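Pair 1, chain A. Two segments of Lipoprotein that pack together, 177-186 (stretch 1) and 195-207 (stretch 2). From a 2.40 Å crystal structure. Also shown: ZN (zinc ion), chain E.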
# COMPACT_ATOMS: atom_id res chain seq x y z
N GLN A 177 4.83 -17.43 -18.24
CA GLN A 177 4.80 -18.02 -16.90
C GLN A 177 4.90 -17.16 -15.61
O GLN A 177 5.98 -16.81 -15.15
CB GLN A 177 5.65 -19.32 -16.82
CG GLN A 177 6.95 -19.38 -17.65
CD GLN A 177 8.21 -19.13 -16.82
OE1 GLN A 177 9.32 -19.47 -17.25
NE2 GLN A 177 8.04 -18.55 -15.63
N LYS A 178 3.70 -16.79 -15.13
CA LYS A 178 3.26 -16.72 -13.70
C LYS A 178 4.08 -16.10 -12.53
O LYS A 178 3.78 -15.00 -12.06
CB LYS A 178 2.80 -18.12 -13.25
CG LYS A 178 3.86 -19.21 -13.50
CD LYS A 178 3.88 -20.29 -12.44
CE LYS A 178 4.93 -21.34 -12.79
NZ LYS A 178 6.33 -20.84 -12.66
N THR A 179 5.06 -16.86 -12.03
CA THR A 179 5.68 -16.61 -10.73
C THR A 179 6.61 -15.40 -10.70
O THR A 179 7.28 -15.11 -11.69
CB THR A 179 6.50 -17.83 -10.26
OG1 THR A 179 6.03 -19.01 -10.91
CG2 THR A 179 6.36 -18.02 -8.77
N PHE A 180 6.64 -14.71 -9.55
CA PHE A 180 7.67 -13.71 -9.26
C PHE A 180 8.08 -13.69 -7.79
O PHE A 180 7.34 -14.15 -6.92
CB PHE A 180 7.30 -12.29 -9.78
CG PHE A 180 6.02 -11.74 -9.21
CD1 PHE A 180 4.77 -12.22 -9.64
CD2 PHE A 180 6.05 -10.72 -8.27
CE1 PHE A 180 3.57 -11.70 -9.12
CE2 PHE A 180 4.86 -10.20 -7.74
CZ PHE A 180 3.61 -10.70 -8.18
N VAL A 181 9.28 -13.18 -7.51
CA VAL A 181 9.77 -13.03 -6.13
C VAL A 181 10.20 -11.61 -5.74
O VAL A 181 11.01 -10.96 -6.43
CB VAL A 181 10.78 -14.15 -5.68
CG1 VAL A 181 11.37 -14.88 -6.85
CG2 VAL A 181 11.87 -13.61 -4.76
N THR A 182 9.62 -11.17 -4.62
CA THR A 182 9.66 -9.79 -4.17
C THR A 182 10.30 -9.73 -2.81
O THR A 182 10.39 -10.75 -2.11
CB THR A 182 8.25 -9.17 -4.04
OG1 THR A 182 7.59 -9.74 -2.91
CG2 THR A 182 7.42 -9.37 -5.28
N GLN A 183 10.70 -8.52 -2.41
CA GLN A 183 11.49 -8.35 -1.21
C GLN A 183 10.76 -8.67 0.09
O GLN A 183 11.32 -9.36 0.96
CB GLN A 183 12.11 -6.96 -1.16
CG GLN A 183 13.11 -6.86 -0.06
CD GLN A 183 13.81 -5.54 -0.03
OE1 GLN A 183 14.66 -5.24 -0.89
NE2 GLN A 183 13.48 -4.74 0.97
N HIS A 184 9.53 -8.16 0.25
CA HIS A 184 8.61 -8.76 1.23
C HIS A 184 7.26 -9.12 0.63
O HIS A 184 7.01 -8.85 -0.53
CB HIS A 184 8.50 -7.94 2.50
CG HIS A 184 7.59 -6.75 2.42
ND1 HIS A 184 7.96 -5.57 1.80
CD2 HIS A 184 6.37 -6.54 2.96
CE1 HIS A 184 6.98 -4.69 1.93
NE2 HIS A 184 6.00 -5.26 2.62
N THR A 185 6.41 -9.77 1.42
CA THR A 185 5.14 -10.26 0.90
C THR A 185 4.12 -9.11 0.75
O THR A 185 3.23 -8.96 1.60
CB THR A 185 4.52 -11.39 1.78
OG1 THR A 185 5.51 -12.39 2.08
CG2 THR A 185 3.33 -12.04 1.09
N ALA A 186 4.23 -8.35 -0.34
CA ALA A 186 3.34 -7.24 -0.55
C ALA A 186 2.35 -7.35 -1.72
O ALA A 186 1.32 -6.70 -1.71
CB ALA A 186 4.14 -5.95 -0.66
N GLY A 195 -3.82 -13.69 -11.98
CA GLY A 195 -3.50 -15.09 -12.26
C GLY A 195 -2.08 -15.46 -11.89
O GLY A 195 -1.74 -16.64 -11.80
N LEU A 196 -1.24 -14.44 -11.68
CA LEU A 196 0.11 -14.63 -11.21
C LEU A 196 0.09 -15.22 -9.80
O LEU A 196 -0.93 -15.17 -9.10
CB LEU A 196 0.84 -13.29 -11.16
CG LEU A 196 0.74 -12.35 -12.37
CD1 LEU A 196 1.27 -10.99 -11.97
CD2 LEU A 196 1.51 -12.90 -13.57
N ASN A 197 1.22 -15.81 -9.42
CA ASN A 197 1.47 -16.15 -8.02
C ASN A 197 2.82 -15.59 -7.60
O ASN A 197 3.77 -15.60 -8.38
CB ASN A 197 1.37 -17.66 -7.78
CG ASN A 197 2.56 -18.41 -8.31
OD1 ASN A 197 2.74 -18.53 -9.52
ND2 ASN A 197 3.38 -18.94 -7.40
N GLN A 198 2.88 -15.07 -6.39
CA GLN A 198 4.11 -14.48 -5.89
C GLN A 198 4.77 -15.24 -4.76
O GLN A 198 4.18 -16.13 -4.16
CB GLN A 198 3.89 -13.01 -5.45
CG GLN A 198 2.73 -12.78 -4.53
CD GLN A 198 3.02 -13.15 -3.11
OE1 GLN A 198 3.98 -12.66 -2.50
NE2 GLN A 198 2.17 -14.00 -2.54
N LEU A 199 6.01 -14.86 -4.48
CA LEU A 199 6.70 -15.26 -3.27
C LEU A 199 7.47 -14.06 -2.73
O LEU A 199 8.22 -13.37 -3.46
CB LEU A 199 7.62 -16.46 -3.51
CG LEU A 199 8.36 -17.04 -2.30
CD1 LEU A 199 7.42 -17.78 -1.34
CD2 LEU A 199 9.46 -17.97 -2.76
N GLY A 200 7.25 -13.79 -1.44
CA GLY A 200 8.03 -12.75 -0.77
C GLY A 200 9.20 -13.37 -0.04
O GLY A 200 9.07 -14.46 0.54
N ILE A 201 10.35 -12.69 -0.06
CA ILE A 201 11.48 -13.14 0.75
C ILE A 201 11.10 -13.06 2.24
O ILE A 201 11.27 -14.04 3.00
CB ILE A 201 12.77 -12.39 0.37
CG1 ILE A 201 13.25 -12.88 -0.99
CG2 ILE A 201 13.91 -12.66 1.39
CD1 ILE A 201 14.06 -11.87 -1.76
N ALA A 202 10.52 -11.92 2.64
CA ALA A 202 9.97 -11.76 4.00
C ALA A 202 8.44 -11.98 4.02
O ALA A 202 7.81 -12.04 2.96
CB ALA A 202 10.33 -10.41 4.55
N GLY A 203 7.86 -12.11 5.22
CA GLY A 203 6.40 -12.24 5.37
C GLY A 203 5.66 -10.94 5.10
O GLY A 203 6.19 -10.04 4.44
N ILE A 204 4.45 -10.80 5.61
CA ILE A 204 3.72 -9.56 5.25
C ILE A 204 4.46 -8.28 5.67
O ILE A 204 4.30 -7.25 5.03
CB ILE A 204 2.20 -9.54 5.65
CG1 ILE A 204 1.92 -8.66 6.87
CG2 ILE A 204 1.62 -10.96 5.74
CD1 ILE A 204 1.63 -9.41 8.17
N SER A 205 5.24 -8.35 6.74
CA SER A 205 6.09 -7.22 7.15
C SER A 205 7.57 -7.54 6.91
O SER A 205 7.99 -8.69 7.04
CB SER A 205 5.80 -6.84 8.60
OG SER A 205 6.94 -6.95 9.41
N PRO A 206 8.36 -6.52 6.50
CA PRO A 206 9.77 -6.71 6.13
C PRO A 206 10.64 -7.26 7.24
O PRO A 206 11.72 -7.80 6.96
CB PRO A 206 10.22 -5.28 5.80
CG PRO A 206 8.98 -4.59 5.38
CD PRO A 206 7.96 -5.11 6.34
N GLU A 207 10.21 -7.13 8.49
CA GLU A 207 10.99 -7.65 9.60
C GLU A 207 10.71 -9.13 9.90
O GLU A 207 11.33 -9.71 10.80
CB GLU A 207 10.86 -6.75 10.85
CG GLU A 207 10.94 -5.18 10.58
CD GLU A 207 12.11 -4.70 9.67
OE1 GLU A 207 12.65 -3.60 9.93
OE2 GLU A 207 12.49 -5.39 8.69
ZN ZN E . 4.31 -4.23 3.28

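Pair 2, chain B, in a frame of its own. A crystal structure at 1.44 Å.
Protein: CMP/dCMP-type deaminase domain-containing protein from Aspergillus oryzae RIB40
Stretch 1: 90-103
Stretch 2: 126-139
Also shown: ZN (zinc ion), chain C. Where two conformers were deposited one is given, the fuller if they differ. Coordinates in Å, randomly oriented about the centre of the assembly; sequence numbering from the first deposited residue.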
# COMPACT_ATOMS: atom_id res chain seq x y z
N ASP B 90 3.71 7.03 -21.22
CA ASP B 90 3.53 5.65 -21.68
C ASP B 90 3.69 4.63 -20.57
O ASP B 90 3.40 3.44 -20.79
CB ASP B 90 4.52 5.34 -22.80
CG ASP B 90 4.13 5.97 -24.12
OD1 ASP B 90 3.07 6.63 -24.18
OD2 ASP B 90 4.89 5.80 -25.10
N ARG B 91 4.14 5.05 -19.40
CA ARG B 91 4.27 4.23 -18.21
C ARG B 91 3.33 4.74 -17.13
O ARG B 91 3.02 5.93 -17.08
CB ARG B 91 5.70 4.23 -17.64
CG ARG B 91 6.73 3.72 -18.63
CD ARG B 91 8.12 3.71 -18.02
NE ARG B 91 8.23 2.54 -17.17
CZ ARG B 91 8.72 1.38 -17.58
NH1 ARG B 91 9.15 1.23 -18.82
NH2 ARG B 91 8.76 0.36 -16.74
N LYS B 92 2.88 3.83 -16.28
CA LYS B 92 2.01 4.17 -15.17
C LYS B 92 2.63 3.67 -13.87
O LYS B 92 3.37 2.68 -13.86
CB LYS B 92 0.61 3.57 -15.33
CG LYS B 92 0.55 2.05 -15.32
CD LYS B 92 -0.92 1.60 -15.39
CE LYS B 92 -1.06 0.11 -15.62
NZ LYS B 92 -2.51 -0.24 -15.85
N LEU B 93 2.31 4.36 -12.79
CA LEU B 93 2.74 3.95 -11.46
C LEU B 93 1.65 3.08 -10.85
O LEU B 93 0.47 3.45 -10.87
CB LEU B 93 2.98 5.17 -10.57
CG LEU B 93 4.21 6.00 -10.91
CD1 LEU B 93 4.21 7.26 -10.06
CD2 LEU B 93 5.48 5.19 -10.65
N VAL B 94 2.05 1.93 -10.34
CA VAL B 94 1.15 0.98 -9.70
C VAL B 94 1.73 0.66 -8.34
O VAL B 94 2.94 0.44 -8.22
CB VAL B 94 1.06 -0.30 -10.55
CG1 VAL B 94 0.31 -1.38 -9.82
CG2 VAL B 94 0.42 0.01 -11.91
N MET B 95 0.89 0.65 -7.31
CA MET B 95 1.33 0.26 -5.98
C MET B 95 0.71 -1.07 -5.58
O MET B 95 -0.51 -1.25 -5.66
CB MET B 95 1.00 1.33 -4.94
CG MET B 95 1.59 0.99 -3.57
SD MET B 95 1.21 2.18 -2.27
CE MET B 95 2.44 3.44 -2.63
N TYR B 96 1.56 -2.01 -5.19
CA TYR B 96 1.13 -3.25 -4.55
C TYR B 96 1.23 -3.07 -3.04
O TYR B 96 2.18 -2.45 -2.53
CB TYR B 96 2.04 -4.40 -4.96
CG TYR B 96 1.89 -4.81 -6.41
CD1 TYR B 96 2.65 -4.20 -7.41
CD2 TYR B 96 1.00 -5.81 -6.77
CE1 TYR B 96 2.50 -4.57 -8.75
CE2 TYR B 96 0.84 -6.18 -8.10
CZ TYR B 96 1.60 -5.57 -9.08
OH TYR B 96 1.45 -5.95 -10.39
N VAL B 97 0.24 -3.58 -2.32
CA VAL B 97 0.24 -3.48 -0.86
C VAL B 97 -0.55 -4.66 -0.33
O VAL B 97 -1.52 -5.08 -0.95
CB VAL B 97 -0.33 -2.11 -0.43
CG1 VAL B 97 -1.71 -1.88 -1.00
CG2 VAL B 97 -0.34 -1.95 1.07
N THR B 98 -0.10 -5.25 0.79
CA THR B 98 -0.74 -6.50 1.20
C THR B 98 -2.21 -6.27 1.57
O THR B 98 -3.06 -7.09 1.22
CB THR B 98 0.02 -7.22 2.32
OG1 THR B 98 0.13 -6.37 3.47
CG2 THR B 98 1.40 -7.66 1.85
N MET B 99 -2.52 -5.17 2.25
CA MET B 99 -3.88 -4.88 2.67
C MET B 99 -4.41 -3.64 1.98
O MET B 99 -3.64 -2.79 1.52
CB MET B 99 -3.94 -4.70 4.20
CG MET B 99 -3.45 -5.93 4.98
SD MET B 99 -3.72 -5.80 6.75
CE MET B 99 -5.50 -6.05 6.86
N GLU B 100 -5.74 -3.55 1.89
CA GLU B 100 -6.40 -2.40 1.28
C GLU B 100 -5.90 -1.10 1.91
O GLU B 100 -5.83 -1.02 3.14
CB GLU B 100 -7.91 -2.53 1.53
CG GLU B 100 -8.73 -1.34 1.06
CD GLU B 100 -10.16 -1.41 1.56
OE1 GLU B 100 -10.50 -2.38 2.26
OE2 GLU B 100 -10.95 -0.49 1.25
N PRO B 101 -5.55 -0.09 1.12
CA PRO B 101 -5.14 1.19 1.72
C PRO B 101 -6.25 1.82 2.56
O PRO B 101 -7.42 1.83 2.16
CB PRO B 101 -4.80 2.07 0.51
CG PRO B 101 -5.37 1.35 -0.68
CD PRO B 101 -5.39 -0.10 -0.34
N CYS B 102 -5.87 2.35 3.71
CA CYS B 102 -6.86 2.87 4.63
C CYS B 102 -7.43 4.21 4.16
O CYS B 102 -6.74 5.02 3.52
CB CYS B 102 -6.29 3.01 6.05
SG CYS B 102 -4.90 4.20 6.25
N GLY B 103 -8.70 4.42 4.48
CA GLY B 103 -9.34 5.69 4.19
C GLY B 103 -9.68 6.46 5.44
O GLY B 103 -10.17 7.59 5.38
N GLY B 126 0.76 10.73 -11.11
CA GLY B 126 0.54 10.06 -9.84
C GLY B 126 0.31 8.56 -9.99
O GLY B 126 0.52 7.96 -11.05
N ILE B 127 -0.13 7.96 -8.90
CA ILE B 127 -0.37 6.52 -8.86
C ILE B 127 -1.69 6.21 -9.54
O ILE B 127 -2.72 6.80 -9.21
CB ILE B 127 -0.36 6.02 -7.41
CG1 ILE B 127 1.02 6.26 -6.80
CG2 ILE B 127 -0.72 4.54 -7.33
CD1 ILE B 127 1.09 6.07 -5.29
N GLN B 128 -1.66 5.30 -10.52
CA GLN B 128 -2.83 5.00 -11.33
C GLN B 128 -3.60 3.77 -10.89
O GLN B 128 -4.79 3.66 -11.21
CB GLN B 128 -2.45 4.87 -12.82
CG GLN B 128 -2.27 6.22 -13.49
CD GLN B 128 -1.79 6.13 -14.92
OE1 GLN B 128 -0.71 6.63 -15.25
NE2 GLN B 128 -2.58 5.50 -15.80
N LYS B 129 -2.97 2.84 -10.17
CA LYS B 129 -3.65 1.60 -9.81
C LYS B 129 -3.03 1.04 -8.53
O LYS B 129 -1.82 1.15 -8.33
CB LYS B 129 -3.56 0.58 -10.95
CG LYS B 129 -4.36 -0.69 -10.70
CD LYS B 129 -4.54 -1.52 -11.96
CE LYS B 129 -5.56 -2.62 -11.72
NZ LYS B 129 -5.90 -3.33 -12.98
N ILE B 130 -3.89 0.45 -7.69
CA ILE B 130 -3.49 -0.26 -6.47
C ILE B 130 -3.91 -1.72 -6.60
O ILE B 130 -5.05 -2.01 -6.97
CB ILE B 130 -4.18 0.35 -5.22
CG1 ILE B 130 -4.09 1.88 -5.21
CG2 ILE B 130 -3.58 -0.25 -3.96
CD1 ILE B 130 -2.68 2.41 -5.09
N TYR B 131 -2.99 -2.63 -6.30
CA TYR B 131 -3.30 -4.04 -6.15
C TYR B 131 -3.10 -4.41 -4.68
O TYR B 131 -2.10 -4.01 -4.09
CB TYR B 131 -2.33 -4.90 -6.96
CG TYR B 131 -2.51 -4.84 -8.45
CD1 TYR B 131 -1.82 -3.91 -9.21
CD2 TYR B 131 -3.35 -5.72 -9.11
CE1 TYR B 131 -1.97 -3.84 -10.59
CE2 TYR B 131 -3.50 -5.67 -10.51
CZ TYR B 131 -2.81 -4.72 -11.22
OH TYR B 131 -2.94 -4.64 -12.60
N PHE B 132 -4.04 -5.16 -4.11
CA PHE B 132 -3.89 -5.61 -2.72
C PHE B 132 -4.46 -7.02 -2.57
O PHE B 132 -5.18 -7.51 -3.44
CB PHE B 132 -4.48 -4.61 -1.72
CG PHE B 132 -5.90 -4.22 -2.01
CD1 PHE B 132 -6.94 -4.97 -1.49
CD2 PHE B 132 -6.20 -3.11 -2.78
CE1 PHE B 132 -8.25 -4.63 -1.73
CE2 PHE B 132 -7.52 -2.76 -3.03
CZ PHE B 132 -8.54 -3.52 -2.50
N GLY B 133 -4.14 -7.65 -1.43
CA GLY B 133 -4.44 -9.06 -1.24
C GLY B 133 -5.59 -9.39 -0.31
O GLY B 133 -6.10 -10.51 -0.32
N VAL B 134 -6.03 -8.41 0.48
CA VAL B 134 -7.16 -8.57 1.40
C VAL B 134 -7.96 -7.27 1.39
O VAL B 134 -7.39 -6.19 1.54
CB VAL B 134 -6.70 -8.90 2.83
CG1 VAL B 134 -7.89 -8.92 3.78
CG2 VAL B 134 -5.96 -10.22 2.89
N LYS B 135 -9.28 -7.38 1.23
CA LYS B 135 -10.15 -6.21 1.19
C LYS B 135 -10.53 -5.78 2.61
O LYS B 135 -11.70 -5.66 2.98
CB LYS B 135 -11.37 -6.47 0.31
CG LYS B 135 -11.93 -5.19 -0.30
CD LYS B 135 -13.13 -5.44 -1.19
CE LYS B 135 -13.67 -4.12 -1.73
NZ LYS B 135 -14.93 -4.30 -2.52
N GLU B 136 -9.50 -5.54 3.41
CA GLU B 136 -9.62 -4.97 4.74
C GLU B 136 -8.41 -4.07 4.92
O GLU B 136 -7.30 -4.41 4.47
CB GLU B 136 -9.61 -6.04 5.85
CG GLU B 136 -10.79 -7.00 5.80
CD GLU B 136 -12.13 -6.31 6.01
OE1 GLU B 136 -12.17 -5.26 6.68
OE2 GLU B 136 -13.14 -6.83 5.50
N PRO B 137 -8.58 -2.91 5.55
CA PRO B 137 -7.46 -1.99 5.73
C PRO B 137 -6.56 -2.43 6.87
O PRO B 137 -6.94 -3.22 7.73
CB PRO B 137 -8.15 -0.67 6.07
CG PRO B 137 -9.42 -1.10 6.77
CD PRO B 137 -9.85 -2.36 6.06
N GLY B 138 -5.35 -1.87 6.88
CA GLY B 138 -4.41 -2.11 7.95
C GLY B 138 -4.68 -1.24 9.15
O GLY B 138 -3.81 -0.50 9.61
N THR B 139 -5.92 -1.29 9.65
CA THR B 139 -6.38 -0.53 10.80
C THR B 139 -7.46 -1.35 11.48
O THR B 139 -8.02 -2.28 10.89
CB THR B 139 -7.05 0.79 10.40
OG1 THR B 139 -8.24 0.50 9.65
CG2 THR B 139 -6.13 1.69 9.60
ZN ZN C . -2.93 3.25 5.87
O HOH W 1 -3.68 -2.89 -15.22
O HOH W 2 1.05 6.82 -13.33
O HOH W 3 -3.44 0.78 5.61

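What backbone arrangement do the two pairs share? In each, two parallel strands lie side by side and then turn a corner, and the central 14 residues superpose with an RMSD of 0.8 Å. The strand axes approach to 4.7 Å in pair 1 and 4.8 Å in pair 2, with crossing angles of -25° and -37°. Along the strands the hydrogen bonds keep the same register. Thr182(A) N donates to Leu199(A) O at 2.9 Å, and at the matching positions Val97(B) N donates to Tyr131(B) O at 3.0 Å. Likewise Leu199(A) N bonds to Phe180(A) O, and Tyr131(B) N to Met95(B) O, both at 2.9 Å. At the corner the pattern differs: Ile201(A) N bonds to Thr182(A) O at 2.8 Å, whereas the matching Gly133(B) N bonds to Thr98(B) O at 2.9 Å.

How do different side chains fill the matched places along the strands? Phe180(A) matches Met95(B), and Gln198(A) matches Ile130(B). In pair 1 the aliphatic part of the glutamine covers the ring: Gln198(A) CB sits 3.8 Å from the centroid of the Phe180(A) ring, over its face. Pair 2 makes an apolar contact instead, with Met95(B) CB 3.8 Å from Ile130(B) CD1. On the other face, Val181(A) and Leu199(A) meet loosely, CB to CB at 4.5 Å. Their counterparts Tyr96(B) and Tyr131(B) are larger; their rings run nearly parallel but are slid apart, with centroids 4.9 Å apart and little overlap.

What surrounds the position where glycine in one pair matches phenylalanine in the other? Gly200(A) faces a crowded spot, where an ideal CB would clash, lying 2.5 Å from Thr185(A) OG1 and 2.9 Å from His184(A) C. Thr185(A) turns toward the second stretch, and its OG1 donates a very short 2.5 Å hydrogen bond to Ala202(A) O. In pair 2 Phe132(B) CB lies 3.8 Å from Met99(B) C, and the CA-to-CB bond of Glu100(B), which matches Thr185(A), points sideways; Glu100(B) CA lies 3.9 Å from the centroid of the Phe132(B) ring, over its face.

What happens beyond the corner, where each pair binds zinc? His184(A) matches Met99(B), but the two serve different ends. His184(A) NE2 binds the metal at 2.1 Å, while Pro206(A) CG covers one ring face, 3.8 Å from the ring centroid. Met99(B) remains a packing residue, its CE 3.3 Å from Pro137(B) O. In pair 2, Cys102(B) SG binds the zinc at 2.2 Å, and Cys102(B) CB packs 4.1 Å from Pro137(B) CB.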